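Local coordinates for protein chitinase (Thermococcus chitonophagus, PDB 5XSW) that probably hydrolyses internal linkages of chitin, and is captured here with bound sugar units in the part of the longer enzyme that carries the sugar-binding pocket, at residues A[26-31]-A[465-470]; A[33-38]-A[74-79]; A[268-273]-A[413-418]. All coordinates share one frame; numbering follows the deposited sequence.

Contact 1: A[26-31]-A[465-470]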
# COMPACT_ATOMS: atom_id res chain seq x y z
N TYR A 26 9.65 7.69 -21.00
CA TYR A 26 8.38 8.11 -20.42
C TYR A 26 7.66 9.07 -21.33
O TYR A 26 8.23 10.07 -21.77
CB TYR A 26 8.59 8.77 -19.04
CG TYR A 26 7.32 9.40 -18.55
CD1 TYR A 26 6.26 8.60 -18.13
CD2 TYR A 26 7.15 10.78 -18.53
CE1 TYR A 26 5.06 9.15 -17.71
CE2 TYR A 26 5.94 11.34 -18.10
CZ TYR A 26 4.91 10.51 -17.70
OH TYR A 26 3.70 11.01 -17.29
N VAL A 27 6.38 8.80 -21.61
CA VAL A 27 5.51 9.84 -22.14
C VAL A 27 4.16 9.73 -21.39
O VAL A 27 3.79 8.65 -20.91
CB VAL A 27 5.28 9.72 -23.71
CG1 VAL A 27 6.59 9.46 -24.44
CG2 VAL A 27 4.28 8.68 -24.04
N TRP A 28 3.47 10.85 -21.27
CA TRP A 28 2.21 10.98 -20.55
C TRP A 28 1.23 9.92 -20.96
O TRP A 28 0.97 9.75 -22.15
CB TRP A 28 1.62 12.35 -20.79
CG TRP A 28 0.26 12.47 -20.20
CD1 TRP A 28 -0.94 12.40 -20.87
CD2 TRP A 28 -0.06 12.77 -18.82
NE1 TRP A 28 -1.99 12.58 -19.98
CE2 TRP A 28 -1.47 12.84 -18.72
CE3 TRP A 28 0.73 12.98 -17.66
CZ2 TRP A 28 -2.13 13.09 -17.52
CZ3 TRP A 28 0.07 13.24 -16.45
CH2 TRP A 28 -1.35 13.32 -16.39
N ASN A 29 0.77 9.15 -19.97
CA ASN A 29 -0.26 8.12 -20.16
C ASN A 29 0.24 6.92 -20.95
O ASN A 29 -0.51 6.02 -21.24
CB ASN A 29 -1.49 8.70 -20.87
CG ASN A 29 -2.79 8.17 -20.29
OD1 ASN A 29 -2.80 7.58 -19.22
ND2 ASN A 29 -3.91 8.41 -20.99
N GLY A 30 1.52 6.89 -21.28
CA GLY A 30 2.03 5.77 -22.05
C GLY A 30 3.23 5.09 -21.43
O GLY A 30 4.04 4.47 -22.14
N TRP A 31 3.36 5.16 -20.10
CA TRP A 31 4.53 4.57 -19.45
C TRP A 31 4.34 3.08 -19.36
O TRP A 31 5.29 2.28 -19.42
CB TRP A 31 4.73 5.21 -18.06
CG TRP A 31 5.87 4.62 -17.25
CD1 TRP A 31 7.20 4.98 -17.31
CD2 TRP A 31 5.77 3.57 -16.27
NE1 TRP A 31 7.93 4.20 -16.43
CE2 TRP A 31 7.08 3.34 -15.78
CE3 TRP A 31 4.72 2.79 -15.77
CZ2 TRP A 31 7.35 2.39 -14.81
CZ3 TRP A 31 5.00 1.83 -14.81
CH2 TRP A 31 6.31 1.64 -14.35
N PRO A 465 -0.74 17.95 -20.28
CA PRO A 465 -0.94 16.83 -21.22
C PRO A 465 -2.40 16.35 -21.22
O PRO A 465 -3.07 16.39 -20.17
CB PRO A 465 -0.04 15.73 -20.67
CG PRO A 465 0.79 16.34 -19.63
CD PRO A 465 0.17 17.61 -19.18
N GLU A 466 -2.89 15.94 -22.40
CA GLU A 466 -4.23 15.41 -22.58
C GLU A 466 -4.14 13.91 -22.80
O GLU A 466 -3.15 13.43 -23.36
CB GLU A 466 -4.93 16.09 -23.76
CG GLU A 466 -5.22 17.58 -23.53
CD GLU A 466 -6.53 17.79 -22.79
OE1 GLU A 466 -7.10 16.79 -22.28
OE2 GLU A 466 -7.04 18.93 -22.76
N PRO A 467 -5.13 13.14 -22.32
CA PRO A 467 -6.24 13.61 -21.48
C PRO A 467 -5.72 13.99 -20.05
O PRO A 467 -4.69 13.44 -19.63
CB PRO A 467 -7.16 12.38 -21.45
CG PRO A 467 -6.20 11.24 -21.48
CD PRO A 467 -5.09 11.67 -22.39
N HIS A 468 -6.37 14.92 -19.36
CA HIS A 468 -5.81 15.41 -18.10
C HIS A 468 -5.80 14.35 -17.01
O HIS A 468 -4.94 14.36 -16.15
CB HIS A 468 -6.57 16.63 -17.62
CG HIS A 468 -6.44 17.81 -18.52
ND1 HIS A 468 -5.32 18.02 -19.31
CD2 HIS A 468 -7.28 18.85 -18.76
CE1 HIS A 468 -5.48 19.15 -19.98
NE2 HIS A 468 -6.66 19.67 -19.67
N ILE A 469 -6.77 13.44 -17.03
CA ILE A 469 -6.80 12.31 -16.08
C ILE A 469 -6.20 11.08 -16.73
O ILE A 469 -6.75 10.56 -17.72
CB ILE A 469 -8.24 12.05 -15.61
CG1 ILE A 469 -8.82 13.34 -15.02
CG2 ILE A 469 -8.31 10.83 -14.64
CD1 ILE A 469 -10.31 13.21 -14.60
N PRO A 470 -5.04 10.61 -16.21
CA PRO A 470 -4.36 9.47 -16.82
C PRO A 470 -5.01 8.17 -16.36
O PRO A 470 -5.69 8.19 -15.32
CB PRO A 470 -2.90 9.61 -16.30
CG PRO A 470 -3.10 10.20 -14.92
CD PRO A 470 -4.31 11.14 -15.03
O HOH W 1 -6.54 8.36 -19.57

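Contact 2: A[33-38]-A[74-79]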
# COMPACT_ATOMS: atom_id res chain seq x y z
N PHE A 33 0.96 0.22 -20.50
CA PHE A 33 -0.42 -0.11 -20.91
C PHE A 33 -0.81 -1.42 -20.30
O PHE A 33 -0.11 -2.43 -20.45
CB PHE A 33 -0.54 -0.19 -22.48
CG PHE A 33 -0.19 1.09 -23.16
CD1 PHE A 33 -1.08 2.16 -23.17
CD2 PHE A 33 1.04 1.25 -23.77
CE1 PHE A 33 -0.75 3.36 -23.81
CE2 PHE A 33 1.39 2.45 -24.39
CZ PHE A 33 0.50 3.51 -24.40
N ASP A 34 -1.94 -1.44 -19.61
CA ASP A 34 -2.45 -2.67 -19.05
C ASP A 34 -3.65 -3.10 -19.91
O ASP A 34 -4.65 -2.39 -19.95
CB ASP A 34 -2.91 -2.51 -17.60
CG ASP A 34 -1.75 -2.39 -16.61
OD1 ASP A 34 -0.59 -2.42 -17.06
OD2 ASP A 34 -2.04 -2.27 -15.39
N ILE A 35 -3.54 -4.25 -20.56
CA ILE A 35 -4.62 -4.70 -21.49
C ILE A 35 -5.52 -5.72 -20.86
O ILE A 35 -5.09 -6.80 -20.46
CB ILE A 35 -3.96 -5.25 -22.78
CG1 ILE A 35 -3.21 -4.08 -23.46
CG2 ILE A 35 -5.06 -5.85 -23.70
CD1 ILE A 35 -2.62 -4.40 -24.79
N LYS A 36 -6.80 -5.36 -20.70
CA LYS A 36 -7.81 -6.30 -20.23
C LYS A 36 -8.04 -7.45 -21.25
O LYS A 36 -8.00 -8.63 -20.91
CB LYS A 36 -9.12 -5.55 -20.00
CG LYS A 36 -10.21 -6.38 -19.31
CD LYS A 36 -11.57 -5.67 -19.43
CE LYS A 36 -12.65 -6.29 -18.54
NZ LYS A 36 -12.43 -6.05 -17.05
N ASN A 37 -8.31 -7.07 -22.51
CA ASN A 37 -8.42 -8.05 -23.58
C ASN A 37 -8.35 -7.30 -24.92
O ASN A 37 -8.22 -6.07 -24.95
CB ASN A 37 -9.69 -8.91 -23.45
CG ASN A 37 -10.95 -8.10 -23.28
OD1 ASN A 37 -11.18 -7.14 -24.01
ND2 ASN A 37 -11.79 -8.52 -22.33
N ILE A 38 -8.30 -8.07 -26.00
CA ILE A 38 -8.30 -7.50 -27.37
C ILE A 38 -9.52 -8.19 -28.03
O ILE A 38 -9.65 -9.41 -27.94
CB ILE A 38 -7.04 -7.82 -28.18
CG1 ILE A 38 -5.75 -7.38 -27.48
CG2 ILE A 38 -7.06 -7.13 -29.59
CD1 ILE A 38 -5.14 -8.51 -26.66
N GLY A 74 -0.40 -9.45 -20.34
CA GLY A 74 -1.18 -8.25 -20.61
C GLY A 74 -0.56 -6.91 -20.23
O GLY A 74 -1.20 -5.86 -20.43
N ILE A 75 0.66 -6.93 -19.68
CA ILE A 75 1.29 -5.69 -19.20
C ILE A 75 2.36 -5.23 -20.16
O ILE A 75 3.26 -5.99 -20.46
CB ILE A 75 1.95 -5.88 -17.74
CG1 ILE A 75 0.89 -6.31 -16.71
CG2 ILE A 75 2.70 -4.64 -17.33
CD1 ILE A 75 1.47 -7.10 -15.50
N PHE A 76 2.28 -3.99 -20.61
CA PHE A 76 3.19 -3.48 -21.64
C PHE A 76 3.95 -2.26 -21.16
O PHE A 76 3.52 -1.12 -21.34
CB PHE A 76 2.42 -3.08 -22.91
CG PHE A 76 1.93 -4.28 -23.69
CD1 PHE A 76 0.83 -4.99 -23.24
CD2 PHE A 76 2.61 -4.71 -24.82
CE1 PHE A 76 0.37 -6.14 -23.93
CE2 PHE A 76 2.14 -5.85 -25.56
CZ PHE A 76 1.02 -6.56 -25.09
N HIS A 77 5.11 -2.51 -20.56
CA HIS A 77 6.03 -1.46 -20.17
C HIS A 77 6.71 -0.88 -21.40
O HIS A 77 6.50 -1.36 -22.51
CB HIS A 77 7.07 -2.04 -19.18
CG HIS A 77 6.52 -2.23 -17.80
ND1 HIS A 77 6.25 -1.16 -16.97
CD2 HIS A 77 6.14 -3.34 -17.13
CE1 HIS A 77 5.73 -1.61 -15.84
NE2 HIS A 77 5.67 -2.93 -15.90
N LEU A 78 7.51 0.14 -21.20
CA LEU A 78 8.24 0.79 -22.27
C LEU A 78 8.94 -0.23 -23.14
O LEU A 78 9.46 -1.25 -22.64
CB LEU A 78 9.25 1.78 -21.70
CG LEU A 78 8.78 3.00 -20.91
CD1 LEU A 78 10.02 3.78 -20.38
CD2 LEU A 78 7.88 3.93 -21.72
N ASN A 79 8.88 -0.01 -24.45
CA ASN A 79 9.59 -0.85 -25.42
C ASN A 79 9.25 -2.34 -25.34
O ASN A 79 10.15 -3.17 -25.32
CB ASN A 79 11.10 -0.67 -25.23
CG ASN A 79 11.90 -1.07 -26.47
OD1 ASN A 79 11.41 -0.97 -27.59
ND2 ASN A 79 13.14 -1.51 -26.26

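Contact 3: A[268-273]-A[413-418]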
# COMPACT_ATOMS: atom_id res chain seq x y z
N PHE A 268 2.48 10.71 -9.72
CA PHE A 268 3.48 10.72 -8.64
C PHE A 268 4.87 10.44 -9.15
O PHE A 268 5.07 9.40 -9.76
CB PHE A 268 3.12 9.67 -7.59
CG PHE A 268 1.87 9.96 -6.86
CD1 PHE A 268 1.85 10.89 -5.81
CD2 PHE A 268 0.68 9.32 -7.21
CE1 PHE A 268 0.67 11.17 -5.13
CE2 PHE A 268 -0.48 9.61 -6.54
CZ PHE A 268 -0.50 10.52 -5.49
N PRO A 269 5.84 11.35 -8.88
CA PRO A 269 7.23 10.98 -9.17
C PRO A 269 7.71 9.88 -8.22
O PRO A 269 7.12 9.69 -7.14
CB PRO A 269 8.00 12.30 -8.97
CG PRO A 269 7.20 13.05 -7.88
CD PRO A 269 5.72 12.65 -8.18
N ASP A 270 8.78 9.17 -8.58
CA ASP A 270 9.26 8.06 -7.76
C ASP A 270 9.74 8.53 -6.38
O ASP A 270 9.81 7.71 -5.47
CB ASP A 270 10.44 7.34 -8.47
CG ASP A 270 9.98 6.54 -9.73
OD1 ASP A 270 8.79 6.18 -9.83
OD2 ASP A 270 10.83 6.26 -10.60
N THR A 271 10.04 9.83 -6.26
CA THR A 271 10.54 10.42 -5.00
C THR A 271 9.43 10.65 -3.98
O THR A 271 9.70 10.97 -2.84
CB THR A 271 11.22 11.76 -5.24
OG1 THR A 271 10.37 12.59 -6.06
CG2 THR A 271 12.58 11.57 -5.93
N ALA A 272 8.17 10.52 -4.39
CA ALA A 272 7.06 10.97 -3.51
C ALA A 272 7.06 10.16 -2.23
O ALA A 272 7.05 8.94 -2.26
CB ALA A 272 5.68 10.80 -4.23
N ASP A 273 7.01 10.84 -1.11
CA ASP A 273 7.11 10.21 0.20
C ASP A 273 5.85 10.50 1.03
O ASP A 273 5.40 11.64 1.08
CB ASP A 273 8.36 10.77 0.95
CG ASP A 273 8.29 10.48 2.42
OD1 ASP A 273 8.41 9.29 2.78
OD2 ASP A 273 8.01 11.39 3.21
N PHE A 413 4.02 16.90 -8.15
CA PHE A 413 3.26 16.10 -9.10
C PHE A 413 3.87 16.08 -10.51
O PHE A 413 4.71 16.90 -10.85
CB PHE A 413 1.80 16.59 -9.12
CG PHE A 413 1.13 16.46 -7.76
CD1 PHE A 413 0.86 15.20 -7.22
CD2 PHE A 413 0.80 17.56 -7.04
CE1 PHE A 413 0.26 15.05 -5.98
CE2 PHE A 413 0.18 17.46 -5.79
CZ PHE A 413 -0.06 16.21 -5.22
N PHE A 414 3.44 15.08 -11.30
CA PHE A 414 3.99 14.81 -12.64
C PHE A 414 5.39 14.27 -12.52
O PHE A 414 6.06 14.39 -11.48
CB PHE A 414 3.99 16.04 -13.56
CG PHE A 414 2.63 16.64 -13.77
CD1 PHE A 414 1.74 16.08 -14.66
CD2 PHE A 414 2.25 17.80 -13.09
CE1 PHE A 414 0.46 16.64 -14.86
CE2 PHE A 414 1.00 18.38 -13.27
CZ PHE A 414 0.09 17.79 -14.17
N ARG A 415 5.81 13.68 -13.61
CA ARG A 415 7.07 12.97 -13.75
C ARG A 415 7.85 13.76 -14.80
O ARG A 415 7.25 14.41 -15.65
CB ARG A 415 6.74 11.50 -14.14
CG ARG A 415 7.79 10.50 -14.37
CD ARG A 415 7.15 9.11 -14.54
NE ARG A 415 6.64 8.63 -13.26
CZ ARG A 415 7.22 7.70 -12.51
NH1 ARG A 415 8.33 7.09 -12.93
NH2 ARG A 415 6.68 7.38 -11.34
N PRO A 416 9.19 13.76 -14.72
CA PRO A 416 9.96 14.42 -15.77
C PRO A 416 9.59 13.92 -17.16
O PRO A 416 9.54 12.71 -17.36
CB PRO A 416 11.41 14.04 -15.44
CG PRO A 416 11.40 13.80 -13.97
CD PRO A 416 10.07 13.16 -13.70
N GLY A 417 9.38 14.83 -18.09
CA GLY A 417 9.05 14.45 -19.45
C GLY A 417 7.59 14.69 -19.76
O GLY A 417 7.16 14.58 -20.90
N ALA A 418 6.80 14.99 -18.73
CA ALA A 418 5.38 15.21 -18.99
C ALA A 418 5.17 16.61 -19.49
O ALA A 418 4.40 16.84 -20.41
CB ALA A 418 4.54 14.95 -17.73

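Contact 1: A[26-31]-A[465-470]
Trp28 inserts its indole between Pro465 and Pro470. Pro465 CB sits over one face as a CH-pi contact, 3.4 Å from the centroid of the five-membered ring of Trp28 and 13° off its normal. Pro470 approaches from the other side of the ring plane, near the rim, its CB 3.8 Å from Trp28 CZ2. At the indole edge Trp28 NE1 donates to Pro467 O at 2.9 Å, a rather bent bond (138°) with the oxygen close to the ring plane. Trp28 CG lies anti to the backbone N, beside the carbonyl carbon (chi1 173°). The type II turn Val27–Gly30 lies in the loop between strands 12-21 and 32-41 of the N-terminal beta domain, whereas 465-470 connects helices 449-461 and 475-482, making this a junction between the beta and helical parts of the chain. Beside the indole, Asn29 OD1 lies 3.4 Å from Pro470 CA and accepts from Arg471 N, while Asn29 ND2 reaches Ile469 O through a water. Further out, Asp266 OD1 takes both Asn29 N and Tyr26 OH. The peptide before Pro467 is cis, and His468 ND1 donates back to Pro465 O at 2.9 Å from above the carbonyl plane.

Contact 2: A[33-38]-A[74-79]
Phe33 and Phe76 form a hydrogen-bonded antiparallel pair, their side chains on the same face of the sheet but their rings splayed apart: the two meet at their bases, Phe33 CB to Phe76 CB 4.2 Å. Ile35 reaches the Phe76 ring instead, crossing it obliquely with Ile35 CD1 3.6 Å from Phe76 CE1. Ile35 CG1 is anti to the carbonyl carbon (chi1 -63°), and CD1 continues the chain in extended form (chi2 -175°) to the ring. On the opposite face Asp34 and Ile75, a non-hydrogen-bonded pair, lie side by side and point the same way, with Asp34 OD1 4.0 Å from Ile75 CG2. The axes of strands 33-35 and 75-77 come within 4.9 Å and run antiparallel at 165°. Phe33 N and Phe76 N each donate to the other residue's carbonyl, and Ile35 N donates to Gly74 O at 2.8 Å, nearly straight. At Gly74 any CB would lie tight against Ile35 O, so glycine suits the end of this ladder. Just beyond it strand 32-41 turns a corner at Lys36, where Lys36 and Asn37 together oppose His103 in a classic beta bulge. Helix 475-482 packs on the Asp34 and Ile75 face through Trp477, Tyr478 and Tyr479, with Gly474 N making a weak hydrogen bond to Asp34 OD1. From strand 12-21 of the other antiparallel sheet Asn21 meets Phe33 and Leu19 meets Phe76, while strand 98-104 brings Ile102 against Ile35.

Contact 3: A[268-273]-A[413-418]
Arg415 reaches across to Asp270 and to the backbone of Phe268. From CB the chain runs extended, CG anti to the backbone N (chi1 180°) and CD continuing that line, packed against the Tyr26 ring. It bends at chi3 (-71°), and NE donates to Pro265 O. Arg415 CZ lies 3.5 Å from Asp270 OD1. NH1 makes only a weak, long bond to that oxygen, whereas Arg415 NH2 carries two: 2.9 Å to Asp270 OD1 in a salt bridge and 3.0 Å to Phe268 O, approached in the carbonyl plane. The carboxylate and guanidinium planes stand 74° apart, and OD1 is met from above its own plane. Deeper in the fold, Phe268 CE1 lies 4.0 Å from Phe413 CE1, helix 288-311 packs on both rings, and Pro269 CD rests on Phe414 O. The contact ties the loop between helices 254-263 and 274-278 to that between 399-412 and 421-439; Asp475 of the second subunit packs on Asp270. A leucine in place of Arg415 would probably leave the carbonyls of Pro265 and Phe268 without these donors and Asp270 without its counter-charge. With NE and NH2 both engaged, the guanidinium is probably fixed in orientation while its charge is paired with Asp270.

Overall arrangement
Contact 2 is the buried one, a backbone ladder inside the N-terminal beta domain backed by helix 475-482. Contacts 1 and 3 are partly buried loop-to-loop junctions: contact 1 ties the beta domain to the helical part, and contact 3 joins two loops between helices, beside the second subunit. Their chemistry follows: regular strand bonds in contact 2, proline-on-indole packing with one indole N-H bond in contact 1, and a charged guanidinium in contact 3. Contact 1 touches both others, Tyr26 and Trp28 packing on Arg415 and Phe414, and Trp31 meeting His77 edge-to-face. Contacts 2 and 3 do not touch, their nearest atoms about 8 Å apart.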